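Local coordinates for protein positive phenol-degradative gene regulator (Ralstonia sp. E2, PDB 5FRY) that senses phenols through its N-terminal phenol-binding domain and, as a probable ATP-dependent, DNA-binding transcription activator, switches on phenol-degradation genes, at residues F67-G71 against W152-Y157. Residues are numbered along the deposited sequence; the frame is centred on the assembly and turned at random.
Sequences FMRMG and WMQIGY
Trp152 opens a close, glycine-mediated helix-helix crossing with CA-H...O contacts: segments 67-71 and 152-157, on helices 60-84 and 152-166, run in the same general direction, crossing at -41° with axes 6.4 Å apart. This buried contact joins the activator-of-aromatic-catabolism region to the V4R region. Trp152 CB touches both Phe67 CB and Met68 CG, 3.8 Å from each, and CE3 on the indole edge comes up to Phe67 CD2; Arg51 makes a cation-pi contact with both aromatics. The Trp152 carbonyl O receives the CA-H of Met68. One residue on, Met153 has CG anti to its backbone N (chi1 -164°), which lays CG over the backbone of Gly71. Its chain then bends, bringing CE to the Phe67 ring edge, 3.4 Å from CD1 and in the ring plane, and 3.6 Å from Met70 CE. Gly71 and Gly156 have no side chain, so the backbones close up, with Gly71 CA 3.2 Å from Met153 O. At Gly156 the CA-H points at Met68 O, 3.3 Å from CA to O and 155° at the hydrogen. Tyr157 lines the dimethylphenol pocket, its ring stacked with His102. Its OH is hydrogen-bonded to Asp78 OD2, while its CA makes a CA-H...O contact to Gly71 O, 3.1 Å away.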
loop_
_atom_site.group_PDB
_atom_site.type_symbol
_atom_site.label_atom_id
_atom_site.label_comp_id
_atom_site.label_asym_id
_atom_site.label_seq_id
_atom_site.Cartn_x
_atom_site.Cartn_y
_atom_site.Cartn_z
ATOM N N PHE A 67 10.708 -0.083 5.987
ATOM C CA PHE A 67 9.693 -1.113 5.729
ATOM C C PHE A 67 9.299 -1.917 6.974
ATOM O O PHE A 67 8.120 -2.237 7.184
ATOM C CB PHE A 67 10.169 -2.052 4.613
ATOM C CG PHE A 67 9.924 -1.502 3.240
ATOM C CD1 PHE A 67 8.664 -1.580 2.665
ATOM C CD2 PHE A 67 10.938 -0.861 2.536
ATOM C CE1 PHE A 67 8.421 -1.051 1.387
ATOM C CE2 PHE A 67 10.703 -0.326 1.259
ATOM C CZ PHE A 67 9.442 -0.425 0.689
ATOM N N MET A 68 10.266 -2.248 7.815
ATOM C CA MET A 68 9.914 -2.938 9.051
ATOM C C MET A 68 8.993 -2.071 9.904
ATOM O O MET A 68 7.989 -2.551 10.425
ATOM C CB MET A 68 11.166 -3.328 9.835
ATOM C CG MET A 68 12.101 -4.271 9.080
ATOM S SD MET A 68 13.605 -4.548 10.039
ATOM C CE MET A 68 12.903 -4.786 11.670
ATOM N N ARG A 69 9.303 -0.784 10.021
ATOM C CA ARG A 69 8.467 0.103 10.828
ATOM C C ARG A 69 7.068 0.298 10.212
ATOM O O ARG A 69 6.094 0.433 10.944
ATOM C CB ARG A 69 9.169 1.452 11.061
ATOM C CG ARG A 69 10.444 1.328 11.925
ATOM C CD ARG A 69 11.088 2.667 12.310
ATOM N NE ARG A 69 11.661 3.396 11.185
ATOM C CZ ARG A 69 12.856 3.157 10.643
ATOM N NH1 ARG A 69 13.632 2.194 11.119
ATOM N NH2 ARG A 69 13.276 3.878 9.608
ATOM N N MET A 70 6.955 0.247 8.886
ATOM C CA MET A 70 5.648 0.372 8.246
ATOM C C MET A 70 4.840 -0.882 8.567
ATOM O O MET A 70 3.645 -0.796 8.893
ATOM C CB MET A 70 5.783 0.574 6.719
ATOM C CG MET A 70 4.474 0.867 6.081
ATOM S SD MET A 70 4.499 1.487 4.354
ATOM C CE MET A 70 5.417 0.228 3.583
ATOM N N GLY A 71 5.496 -2.039 8.508
ATOM C CA GLY A 71 4.869 -3.297 8.875
ATOM C C GLY A 71 4.382 -3.263 10.317
ATOM O O GLY A 71 3.261 -3.673 10.633
ATOM N N TRP A 152 10.720 -7.706 5.002
ATOM C CA TRP A 152 10.831 -6.698 6.043
ATOM C C TRP A 152 9.518 -6.185 6.660
ATOM O O TRP A 152 9.375 -6.182 7.895
ATOM C CB TRP A 152 11.617 -5.495 5.497
ATOM C CG TRP A 152 12.939 -5.880 4.891
ATOM C CD1 TRP A 152 13.707 -6.969 5.212
ATOM C CD2 TRP A 152 13.638 -5.191 3.844
ATOM N NE1 TRP A 152 14.846 -6.988 4.440
ATOM C CE2 TRP A 152 14.825 -5.911 3.590
ATOM C CE3 TRP A 152 13.377 -4.036 3.099
ATOM C CZ2 TRP A 152 15.746 -5.508 2.621
ATOM C CZ3 TRP A 152 14.295 -3.640 2.137
ATOM C CH2 TRP A 152 15.464 -4.372 1.910
ATOM N N MET A 153 8.595 -5.716 5.818
ATOM C CA MET A 153 7.278 -5.260 6.263
ATOM C C MET A 153 6.467 -6.407 6.813
ATOM O O MET A 153 5.664 -6.194 7.728
ATOM C CB MET A 153 6.500 -4.596 5.121
ATOM C CG MET A 153 5.299 -3.746 5.534
ATOM S SD MET A 153 4.413 -3.196 4.035
ATOM C CE MET A 153 5.720 -3.271 2.865
ATOM N N GLN A 154 6.634 -7.609 6.252
ATOM C CA GLN A 154 5.906 -8.758 6.768
ATOM C C GLN A 154 6.366 -9.071 8.174
ATOM O O GLN A 154 5.551 -9.390 9.035
ATOM C CB GLN A 154 6.089 -9.977 5.887
ATOM C CG GLN A 154 5.284 -9.853 4.592
ATOM C CD GLN A 154 5.595 -10.937 3.611
ATOM O OE1 GLN A 154 5.359 -10.774 2.413
ATOM N NE2 GLN A 154 6.098 -12.074 4.106
ATOM N N ILE A 155 7.674 -8.993 8.389
ATOM C CA ILE A 155 8.253 -9.212 9.734
ATOM C C ILE A 155 7.848 -8.135 10.739
ATOM O O ILE A 155 7.444 -8.443 11.863
ATOM C CB ILE A 155 9.797 -9.265 9.677
ATOM C CG1 ILE A 155 10.255 -10.611 9.120
ATOM C CG2 ILE A 155 10.389 -8.995 11.058
ATOM C CD1 ILE A 155 9.892 -11.782 10.007
ATOM N N GLY A 156 7.967 -6.868 10.335
ATOM C CA GLY A 156 7.547 -5.760 11.173
ATOM C C GLY A 156 6.128 -5.961 11.672
ATOM O O GLY A 156 5.801 -5.703 12.849
ATOM N N TYR A 157 5.295 -6.452 10.774
ATOM C CA TYR A 157 3.890 -6.686 11.051
ATOM C C TYR A 157 3.720 -7.735 12.146
ATOM O O TYR A 157 2.972 -7.500 13.118
ATOM C CB TYR A 157 3.162 -7.090 9.775
ATOM C CG TYR A 157 1.694 -7.380 9.990
ATOM C CD1 TYR A 157 1.285 -8.547 10.656
ATOM C CD2 TYR A 157 0.719 -6.476 9.575
ATOM C CE1 TYR A 157 -0.046 -8.813 10.878
ATOM C CE2 TYR A 157 -0.623 -6.740 9.781
ATOM C CZ TYR A 157 -0.995 -7.918 10.424
ATOM O OH TYR A 157 -2.325 -8.217 10.632
#